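Local coordinates for protein fusarinine C esterase sidJ (Aspergillus fumigatus, PDB 6GUP) that hydrolyses the ester bonds of the fungal siderophore fusarinine C, leaving triacetylfusarinine C uncut, as a homodimeric alpha/beta-hydrolase that serves iron scavenging, at residues Leu45-Gly48 with Leu49-Ser53; Lys101-Lys104 with Thr105-Gly109; Ala199-Ala202 with Ala203-Asp207; Pro337-Phe340 with Leu341-Val345. All coordinates share one frame; numbering follows the deposited sequence.

Interaction 1 of 4, residues Leu45-Gly48 with Leu49-Ser53; sequences LGDG and LATTS
Asp47 and Ala50 are the ends of a type II' beta turn, with Gly48 and Leu49 at its corners. Ala50 N donates to Asp47 O across it (3.2 Å, N-H...O angle 154°). Gly48 takes the first corner, where phi is +74°, a conformation that residues with a CB adopt poorly. Leu49 touches Gly48 C with its CB at 3.7 Å, and its buried side chain leaves the turn toward Thr73. The carboxylate of Asp47 faces the outgoing chain, OD2 lying 3.0 Å from Thr51 OG1, the two short side chains meeting at a slant. With chi1 of -53°, Thr51 keeps OG1 beside its own backbone N, on the side where Asp47 waits. A water joins this group, donating to Gly48 O at 2.7 Å and lying 3.0 Å from Thr51 OG1, so the single hydroxyl proton has both the carboxylate and the water as possible acceptors. The loop links strand 37-42 to helix 55-61, where alpha/beta-hydrolases commonly carry the oxyanion loop; the bond from Leu45 N to Thr124 OG1, beside the probable nucleophile Ser123, is consistent with that. Thr51 packs on His122 of strand 117-122, while Leu49 meets Leu16 in strand 12-18 of the second subunit.

Interaction 2 of 4, residues Lys101-Lys104 with Thr105-Gly109; sequences KEYK and TEKFG
Lys101 to Lys104 accept in turn from Thr105 to Phe108 in the regular i to i+4 pattern of an alpha helix, and Gly109 then leaves it with phi of +65°, a value that a residue without a CB adopts easily. Thr105 makes the first side-chain link: OG1 donates to Lys101 O at 2.7 Å, while its backbone N reaches the same oxygen from the opposite face of the carbonyl plane. Threonine suits this place because its hydroxyl, held beside its own N by chi1 of -54°, bends back onto the preceding turn. Tyr103 and Lys107 lie side by side and point the same way. From the end of the extended lysine, NZ donates a hydrogen bond to Tyr103 OH at 3.0 Å, and Lys107 CD passes at 3.6 Å from CZ of the tyrosine ring. Lys104 and Phe108 pair likewise, through Lys104 CD and Phe108 CE2 at 3.8 Å; the aliphatic part of the lysine packs while NZ goes on to Ser68, Ser38 and Lys35 O. On the solvent side, Glu102 and Glu106 stack their carboxylates almost parallel with OE1 atoms 3.7 Å apart, a likely mildly unfavourable meeting of like charges that the exposed setting would soften. This is the end of helix 86-108. Its buried flank lies on the sheet, Tyr103 resting on Ile15 of strand 12-18 and, with Lys104, on Phe70 of strand 67-72.

Interaction 3 of 4, residues Ala199-Ala202 with Ala203-Asp207; sequences AREA and ARDAD
Arg204 folds back over the preceding turn, so that Arg200 O sits above the centre of its guanidinium, 3.7 Å from the plane. The bend at chi3 (-62°) turns the flat group onto the backbone, and its NH2 comes to 3.6 Å from Glu201 CA. This is packing of a cationic face on a carbonyl dipole, probably with some electrostatic gain. Carboxylates provide the second kind of meeting. Glu201 OE2 and Asp205 OD2 are both acceptors, yet lie 2.9 Å apart, with the two groups turned 65° against each other; so close an approach would probably raise the proton affinity of one of them, and sharing of a proton is possible though not established. Past the helix end, Asp207 OD2 comes close to Glu201 OE2 of the second subunit, another pair of like charges. The backbone supplies the third kind: Ala203, Arg204, Asp205 and Ala206 donate to the carbonyls four residues earlier, the last of them from Ala206 N to Ala202 O at 2.9 Å. Ala206 then leaves helical geometry. These turns finish helix 185-205, part of the long insertion between strands 159-163 and 278-283, the place where many alpha/beta-hydrolases carry a cap over the core. Apolar packing is left to the alanines, whose small side chains allow close neighbours: Ala199 and Ala203 touch Leu235 of helix 231-238, and the buried Ala202 meets Ala231 of the same helix and Val212 of strand 211-213. Asp207 also packs on Met198 of the second subunit.

Interaction 4 of 4, residues Pro337-Phe340 with Leu341-Val345; sequences PRNF and LVNKV
Phe340 and Lys344 meet in a CH-pi contact one turn apart on helix 335-353, the last helix of the chain, which follows strand 320-322 at the edge of the central sheet. Lys344 CE stands 3.8 Å from the centroid of the phenyl ring and 20° off its normal, over one face. Bends at chi2 and chi3 of the lysine carry its chain across the ring, leaving NZ 3.9 Å from Phe340 CE1. Phe340 has CG anti to its own N (chi1 -172°), which stands the ring out from the helix flank where the methylenes can slide over it. A long aliphatic chain ending in a charge suits this partly exposed place, since its methylenes shield the ring; both residues also touch a crystal neighbour, which may favour the pose. On the neighbouring exposed flank Asn339 and Asn343 cross with their amides 83° apart; their ND2 atoms, 3.3 Å from each other, are both donors and do not bond. Beneath the side chains the backbone is regular; Leu341 N donates to Pro337 O at 2.8 Å and Lys344 N to Phe340 O at 2.9 Å. Pro337 fits the first turn, where N-H groups have no helix carbonyl to meet. Arg338 gives NH2 to Leu329 O and Asn331 O, and NE to a salt bridge with Asp57 of helix 55-61. The inner face is mostly apolar: Leu341 rests on Tyr54 and Leu329, and Val342 and Val345 reach Ala61 and Leu58 of helix 55-61.

Interactions 1 and 4 are the two that touch: Ser53 O packs on Arg338 CD at 3.8 Å, so the loop of residues 45-53 runs from the turn to the flank of helix 335-353, their centres about 19 Å apart. In interaction 1 the Asp47 side chain lies close to the likely catalytic centre without touching it; Ser123, His327 and Asp286 are arranged there as a probable catalytic triad. Interactions 2 and 3 sit on opposite sides of the chain's centre, with centres about 49 Å apart, one on a sheet-flanking helix and the other in the insertion. Interaction 3 is also about 33 Å from interaction 4 at the nearest atoms.

Interaction 1 of 4, residues Leu45-Gly48 with Leu49-Ser53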
loop_
_atom_site.group_PDB
_atom_site.type_symbol
_atom_site.label_atom_id
_atom_site.label_comp_id
_atom_site.label_asym_id
_atom_site.label_seq_id
_atom_site.Cartn_x
_atom_site.Cartn_y
_atom_site.Cartn_z
ATOM N N LEU A 45 -8.969 -5.284 4.402
ATOM C CA LEU A 45 -7.710 -5.112 5.132
ATOM C C LEU A 45 -6.538 -5.573 4.265
ATOM O O LEU A 45 -6.506 -6.723 3.820
ATOM C CB LEU A 45 -7.727 -5.899 6.448
ATOM C CG LEU A 45 -6.465 -5.842 7.321
ATOM C CD1 LEU A 45 -6.251 -4.444 7.873
ATOM C CD2 LEU A 45 -6.547 -6.851 8.455
ATOM N N GLY A 46 -5.591 -4.667 4.028
ATOM C CA GLY A 46 -4.427 -4.947 3.189
ATOM C C GLY A 46 -4.614 -4.724 1.693
ATOM O O GLY A 46 -3.755 -5.126 0.906
ATOM N N ASP A 47 -5.716 -4.082 1.294
ATOM C CA ASP A 47 -5.998 -3.826 -0.127
ATOM C C ASP A 47 -5.256 -2.593 -0.644
ATOM O O ASP A 47 -4.543 -2.672 -1.647
ATOM C CB ASP A 47 -7.507 -3.659 -0.375
ATOM C CG ASP A 47 -8.277 -4.973 -0.281
ATOM O OD1 ASP A 47 -7.716 -5.987 0.189
ATOM O OD2 ASP A 47 -9.460 -4.987 -0.681
ATOM N N GLY A 48 -5.430 -1.463 0.039
ATOM C CA GLY A 48 -4.896 -0.179 -0.425
ATOM C C GLY A 48 -5.716 0.325 -1.600
ATOM O O GLY A 48 -6.942 0.411 -1.505
ATOM N N LEU A 49 -5.045 0.644 -2.709
ATOM C CA LEU A 49 -5.720 1.005 -3.965
ATOM C C LEU A 49 -5.963 -0.201 -4.890
ATOM O O LEU A 49 -6.499 -0.032 -5.989
ATOM C CB LEU A 49 -4.905 2.063 -4.724
ATOM C CG LEU A 49 -4.419 3.295 -3.955
ATOM C CD1 LEU A 49 -3.679 4.230 -4.900
ATOM C CD2 LEU A 49 -5.564 4.028 -3.273
ATOM N N ALA A 50 -5.596 -1.406 -4.446
ATOM C CA ALA A 50 -5.577 -2.596 -5.306
ATOM C C ALA A 50 -6.888 -3.398 -5.373
ATOM O O ALA A 50 -6.915 -4.463 -5.998
ATOM C CB ALA A 50 -4.438 -3.510 -4.884
ATOM N N THR A 51 -7.959 -2.910 -4.742
ATOM C CA THR A 51 -9.274 -3.552 -4.851
ATOM C C THR A 51 -9.737 -3.534 -6.307
ATOM O O THR A 51 -9.615 -2.512 -6.980
ATOM C CB THR A 51 -10.341 -2.837 -3.993
ATOM O OG1 THR A 51 -9.879 -2.720 -2.642
ATOM C CG2 THR A 51 -11.666 -3.607 -4.006
ATOM N N THR A 52 -10.244 -4.672 -6.782
ATOM C CA THR A 52 -10.850 -4.771 -8.112
ATOM C C THR A 52 -12.365 -4.924 -7.960
ATOM O O THR A 52 -13.061 -3.922 -7.819
ATOM C CB THR A 52 -10.231 -5.913 -8.946
ATOM O OG1 THR A 52 -10.113 -7.095 -8.142
ATOM C CG2 THR A 52 -8.861 -5.513 -9.457
ATOM N N SER A 53 -12.870 -6.160 -7.965
ATOM C CA SER A 53 -14.303 -6.448 -7.807
ATOM C C SER A 53 -15.215 -5.668 -8.784
ATOM O O SER A 53 -15.116 -5.855 -9.999
ATOM C CB SER A 53 -14.719 -6.265 -6.334
ATOM O OG SER A 53 -14.661 -4.908 -5.926
HETATM O O HOH W 1 -9.266 0.196 -2.921
#

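Interaction 2 of 4, residues Lys101-Lys104 with Thr105-Gly109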
loop_
_atom_site.group_PDB
_atom_site.type_symbol
_atom_site.label_atom_id
_atom_site.label_comp_id
_atom_site.label_asym_id
_atom_site.label_seq_id
_atom_site.Cartn_x
_atom_site.Cartn_y
_atom_site.Cartn_z
ATOM N N LYS A 101 -13.086 16.983 1.703
ATOM C CA LYS A 101 -14.034 18.068 1.951
ATOM C C LYS A 101 -13.455 19.438 1.594
ATOM O O LYS A 101 -14.133 20.240 0.948
ATOM C CB LYS A 101 -14.501 18.043 3.409
ATOM C CG LYS A 101 -15.727 18.901 3.701
ATOM C CD LYS A 101 -16.614 18.256 4.760
ATOM C CE LYS A 101 -17.355 19.266 5.619
ATOM N NZ LYS A 101 -18.024 18.596 6.771
ATOM N N GLU A 102 -12.211 19.700 2.001
ATOM C CA GLU A 102 -11.525 20.948 1.625
ATOM C C GLU A 102 -11.184 20.972 0.132
ATOM O O GLU A 102 -11.318 22.013 -0.513
ATOM C CB GLU A 102 -10.264 21.189 2.482
ATOM C CG GLU A 102 -9.303 22.285 2.000
ATOM C CD GLU A 102 -9.853 23.704 2.111
ATOM O OE1 GLU A 102 -9.083 24.598 2.523
ATOM O OE2 GLU A 102 -11.035 23.944 1.787
ATOM N N TYR A 103 -10.733 19.834 -0.398
ATOM C CA TYR A 103 -10.415 19.702 -1.827
ATOM C C TYR A 103 -11.614 20.016 -2.721
ATOM O O TYR A 103 -11.490 20.781 -3.680
ATOM C CB TYR A 103 -9.890 18.292 -2.140
ATOM C CG TYR A 103 -9.920 17.925 -3.610
ATOM C CD1 TYR A 103 -9.100 18.577 -4.530
ATOM C CD2 TYR A 103 -10.772 16.923 -4.083
ATOM C CE1 TYR A 103 -9.128 18.246 -5.878
ATOM C CE2 TYR A 103 -10.805 16.582 -5.427
ATOM C CZ TYR A 103 -9.983 17.247 -6.322
ATOM O OH TYR A 103 -10.007 16.908 -7.655
ATOM N N LYS A 104 -12.759 19.416 -2.404
ATOM C CA LYS A 104 -13.985 19.624 -3.184
ATOM C C LYS A 104 -14.552 21.037 -3.055
ATOM O O LYS A 104 -15.167 21.540 -3.998
ATOM C CB LYS A 104 -15.057 18.582 -2.826
ATOM C CG LYS A 104 -14.773 17.180 -3.352
ATOM C CD LYS A 104 -14.719 17.145 -4.873
ATOM C CE LYS A 104 -14.553 15.738 -5.421
ATOM N NZ LYS A 104 -15.824 14.964 -5.437
ATOM N N THR A 105 -14.349 21.668 -1.900
ATOM C CA THR A 105 -14.685 23.080 -1.727
ATOM C C THR A 105 -13.774 23.950 -2.594
ATOM O O THR A 105 -14.259 24.774 -3.364
ATOM C CB THR A 105 -14.558 23.525 -0.257
ATOM O OG1 THR A 105 -15.336 22.659 0.578
ATOM C CG2 THR A 105 -15.040 24.966 -0.078
ATOM N N GLU A 106 -12.463 23.763 -2.459
ATOM C CA GLU A 106 -11.474 24.532 -3.233
ATOM C C GLU A 106 -11.635 24.391 -4.749
ATOM O O GLU A 106 -11.531 25.381 -5.476
ATOM C CB GLU A 106 -10.045 24.138 -2.838
ATOM C CG GLU A 106 -9.590 24.709 -1.506
ATOM C CD GLU A 106 -8.159 24.333 -1.163
ATOM O OE1 GLU A 106 -7.412 25.213 -0.685
ATOM O OE2 GLU A 106 -7.775 23.162 -1.373
ATOM N N LYS A 107 -11.886 23.167 -5.216
ATOM C CA LYS A 107 -11.977 22.888 -6.651
ATOM C C LYS A 107 -13.251 23.454 -7.283
ATOM O O LYS A 107 -13.172 24.234 -8.235
ATOM C CB LYS A 107 -11.874 21.382 -6.925
ATOM C CG LYS A 107 -11.835 21.029 -8.407
ATOM C CD LYS A 107 -11.268 19.641 -8.650
ATOM C CE LYS A 107 -11.324 19.269 -10.124
ATOM N NZ LYS A 107 -11.104 17.814 -10.343
ATOM N N PHE A 108 -14.409 23.065 -6.748
ATOM C CA PHE A 108 -15.707 23.416 -7.345
ATOM C C PHE A 108 -16.458 24.556 -6.645
ATOM O O PHE A 108 -17.509 24.976 -7.131
ATOM C CB PHE A 108 -16.597 22.171 -7.429
ATOM C CG PHE A 108 -15.968 21.032 -8.182
ATOM C CD1 PHE A 108 -16.108 20.927 -9.564
ATOM C CD2 PHE A 108 -15.222 20.069 -7.510
ATOM C CE1 PHE A 108 -15.517 19.879 -10.259
ATOM C CE2 PHE A 108 -14.634 19.016 -8.198
ATOM C CZ PHE A 108 -14.784 18.920 -9.574
ATOM N N GLY A 109 -15.928 25.058 -5.528
ATOM C CA GLY A 109 -16.514 26.212 -4.840
ATOM C C GLY A 109 -17.897 25.940 -4.278
ATOM O O GLY A 109 -18.089 24.988 -3.517
#

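Interaction 3 of 4, residues Ala199-Ala202 with Ala203-Asp207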
loop_
_atom_site.group_PDB
_atom_site.type_symbol
_atom_site.label_atom_id
_atom_site.label_comp_id
_atom_site.label_asym_id
_atom_site.label_seq_id
_atom_site.Cartn_x
_atom_site.Cartn_y
_atom_site.Cartn_z
ATOM N N ALA A 199 0.246 -19.794 17.657
ATOM C CA ALA A 199 -0.243 -18.464 18.013
ATOM C C ALA A 199 -0.402 -18.266 19.523
ATOM O O ALA A 199 -0.105 -17.187 20.040
ATOM C CB ALA A 199 -1.553 -18.176 17.298
ATOM N N ARG A 200 -0.873 -19.301 20.220
ATOM C CA ARG A 200 -0.989 -19.267 21.685
ATOM C C ARG A 200 0.376 -19.215 22.366
ATOM O O ARG A 200 0.555 -18.486 23.344
ATOM C CB ARG A 200 -1.764 -20.477 22.209
ATOM C CG ARG A 200 -3.219 -20.536 21.772
ATOM C CD ARG A 200 -4.002 -21.531 22.612
ATOM N NE ARG A 200 -4.908 -22.374 21.834
ATOM C CZ ARG A 200 -5.648 -23.357 22.349
ATOM N NH1 ARG A 200 -5.610 -23.634 23.655
ATOM N NH2 ARG A 200 -6.439 -24.072 21.553
ATOM N N GLU A 201 1.323 -19.998 21.850
ATOM C CA GLU A 201 2.697 -20.020 22.361
ATOM C C GLU A 201 3.376 -18.655 22.212
ATOM O O GLU A 201 4.066 -18.203 23.126
ATOM C CB GLU A 201 3.512 -21.106 21.644
ATOM C CG GLU A 201 4.884 -21.390 22.253
ATOM C CD GLU A 201 6.044 -20.787 21.472
ATOM O OE1 GLU A 201 6.073 -20.917 20.230
ATOM O OE2 GLU A 201 6.947 -20.200 22.105
ATOM N N ALA A 202 3.162 -18.007 21.068
ATOM C CA ALA A 202 3.701 -16.667 20.807
ATOM C C ALA A 202 3.094 -15.600 21.720
ATOM O O ALA A 202 3.806 -14.710 22.181
ATOM C CB ALA A 202 3.492 -16.288 19.351
ATOM N N ALA A 203 1.789 -15.690 21.977
ATOM C CA ALA A 203 1.111 -14.762 22.893
ATOM C C ALA A 203 1.703 -14.824 24.303
ATOM O O ALA A 203 1.921 -13.791 24.937
ATOM C CB ALA A 203 -0.383 -15.047 22.934
ATOM N N ARG A 204 1.970 -16.039 24.776
ATOM C CA ARG A 204 2.607 -16.251 26.078
ATOM C C ARG A 204 4.087 -15.845 26.110
ATOM O O ARG A 204 4.524 -15.188 27.058
ATOM C CB ARG A 204 2.496 -17.720 26.499
ATOM C CG ARG A 204 1.086 -18.193 26.820
ATOM C CD ARG A 204 1.124 -19.565 27.476
ATOM N NE ARG A 204 1.700 -20.580 26.588
ATOM C CZ ARG A 204 1.020 -21.387 25.767
ATOM N NH1 ARG A 204 -0.312 -21.347 25.683
ATOM N NH2 ARG A 204 1.685 -22.259 25.014
ATOM N N ASP A 205 4.842 -16.232 25.077
ATOM C CA ASP A 205 6.317 -16.221 25.118
ATOM C C ASP A 205 7.029 -15.076 24.388
ATOM O O ASP A 205 8.189 -14.799 24.697
ATOM C CB ASP A 205 6.859 -17.555 24.580
ATOM C CG ASP A 205 6.405 -18.760 25.403
ATOM O OD1 ASP A 205 5.728 -18.583 26.440
ATOM O OD2 ASP A 205 6.735 -19.898 25.012
ATOM N N ALA A 206 6.373 -14.428 23.423
ATOM C CA ALA A 206 7.025 -13.369 22.635
ATOM C C ALA A 206 7.301 -12.132 23.487
ATOM O O ALA A 206 6.533 -11.820 24.401
ATOM C CB ALA A 206 6.185 -12.994 21.422
ATOM N N ASP A 207 8.400 -11.441 23.185
ATOM C CA ASP A 207 8.763 -10.207 23.891
ATOM C C ASP A 207 7.739 -9.113 23.610
ATOM O O ASP A 207 7.107 -9.103 22.552
ATOM C CB ASP A 207 10.162 -9.722 23.481
ATOM C CG ASP A 207 11.274 -10.633 23.980
ATOM O OD1 ASP A 207 11.263 -11.009 25.172
ATOM O OD2 ASP A 207 12.173 -10.960 23.178
#

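Interaction 4 of 4, residues Pro337-Phe340 with Leu341-Val345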
loop_
_atom_site.group_PDB
_atom_site.type_symbol
_atom_site.label_atom_id
_atom_site.label_comp_id
_atom_site.label_asym_id
_atom_site.label_seq_id
_atom_site.Cartn_x
_atom_site.Cartn_y
_atom_site.Cartn_z
ATOM N N PRO A 337 -25.246 -9.709 -10.986
ATOM C CA PRO A 337 -25.187 -9.190 -9.607
ATOM C C PRO A 337 -24.366 -7.908 -9.429
ATOM O O PRO A 337 -24.756 -7.047 -8.636
ATOM C CB PRO A 337 -24.540 -10.336 -8.825
ATOM C CG PRO A 337 -24.905 -11.555 -9.581
ATOM C CD PRO A 337 -24.934 -11.152 -11.025
ATOM N N ARG A 338 -23.241 -7.796 -10.136
ATOM C CA ARG A 338 -22.447 -6.558 -10.131
ATOM C C ARG A 338 -23.263 -5.370 -10.615
ATOM O O ARG A 338 -23.290 -4.328 -9.962
ATOM C CB ARG A 338 -21.193 -6.669 -11.007
ATOM C CG ARG A 338 -19.963 -7.201 -10.294
ATOM C CD ARG A 338 -18.692 -6.696 -10.963
ATOM N NE ARG A 338 -18.654 -7.015 -12.389
ATOM C CZ ARG A 338 -18.412 -8.224 -12.905
ATOM N NH1 ARG A 338 -18.406 -8.380 -14.227
ATOM N NH2 ARG A 338 -18.179 -9.280 -12.124
ATOM N N ASN A 339 -23.920 -5.536 -11.762
ATOM C CA ASN A 339 -24.758 -4.477 -12.336
ATOM C C ASN A 339 -25.882 -4.073 -11.386
ATOM O O ASN A 339 -26.187 -2.886 -11.252
ATOM C CB ASN A 339 -25.358 -4.914 -13.674
ATOM C CG ASN A 339 -25.978 -3.757 -14.436
ATOM O OD1 ASN A 339 -25.286 -2.810 -14.814
ATOM N ND2 ASN A 339 -27.285 -3.825 -14.666
ATOM N N PHE A 340 -26.489 -5.065 -10.737
ATOM C CA PHE A 340 -27.532 -4.817 -9.745
ATOM C C PHE A 340 -26.983 -4.060 -8.539
ATOM O O PHE A 340 -27.567 -3.062 -8.118
ATOM C CB PHE A 340 -28.170 -6.127 -9.289
ATOM C CG PHE A 340 -29.376 -5.935 -8.421
ATOM C CD1 PHE A 340 -30.598 -5.577 -8.981
ATOM C CD2 PHE A 340 -29.292 -6.093 -7.044
ATOM C CE1 PHE A 340 -31.716 -5.390 -8.183
ATOM C CE2 PHE A 340 -30.404 -5.908 -6.240
ATOM C CZ PHE A 340 -31.618 -5.556 -6.809
ATOM N N LEU A 341 -25.858 -4.535 -8.004
ATOM C CA LEU A 341 -25.184 -3.889 -6.870
ATOM C C LEU A 341 -24.868 -2.428 -7.169
ATOM O O LEU A 341 -25.147 -1.552 -6.351
ATOM C CB LEU A 341 -23.893 -4.631 -6.509
ATOM C CG LEU A 341 -23.157 -4.170 -5.240
ATOM C CD1 LEU A 341 -22.454 -5.348 -4.584
ATOM C CD2 LEU A 341 -22.156 -3.045 -5.497
ATOM N N VAL A 342 -24.286 -2.180 -8.342
ATOM C CA VAL A 342 -23.932 -0.823 -8.767
ATOM C C VAL A 342 -25.182 0.057 -8.871
ATOM O O VAL A 342 -25.162 1.212 -8.442
ATOM C CB VAL A 342 -23.148 -0.823 -10.106
ATOM C CG1 VAL A 342 -22.969 0.592 -10.649
ATOM C CG2 VAL A 342 -21.782 -1.471 -9.925
ATOM N N ASN A 343 -26.260 -0.495 -9.429
ATOM C CA ASN A 343 -27.540 0.222 -9.520
ATOM C C ASN A 343 -28.134 0.567 -8.150
ATOM O O ASN A 343 -28.735 1.631 -7.996
ATOM C CB ASN A 343 -28.562 -0.559 -10.364
ATOM C CG ASN A 343 -28.332 -0.401 -11.860
ATOM O OD1 ASN A 343 -28.130 0.707 -12.358
ATOM N ND2 ASN A 343 -28.381 -1.512 -12.587
ATOM N N LYS A 344 -27.966 -0.318 -7.164
ATOM C CA LYS A 344 -28.409 -0.032 -5.792
ATOM C C LYS A 344 -27.611 1.113 -5.162
ATOM O O LYS A 344 -28.172 1.916 -4.414
ATOM C CB LYS A 344 -28.313 -1.270 -4.887
ATOM C CG LYS A 344 -29.199 -2.462 -5.247
ATOM C CD LYS A 344 -30.656 -2.111 -5.535
ATOM C CE LYS A 344 -30.931 -1.993 -7.029
ATOM N NZ LYS A 344 -32.354 -1.673 -7.319
ATOM N N VAL A 345 -26.310 1.177 -5.456
ATOM C CA VAL A 345 -25.456 2.267 -4.966
ATOM C C VAL A 345 -25.878 3.604 -5.583
ATOM O O VAL A 345 -26.025 4.592 -4.867
ATOM C CB VAL A 345 -23.952 1.991 -5.224
ATOM C CG1 VAL A 345 -23.098 3.221 -4.920
ATOM C CG2 VAL A 345 -23.484 0.813 -4.383
#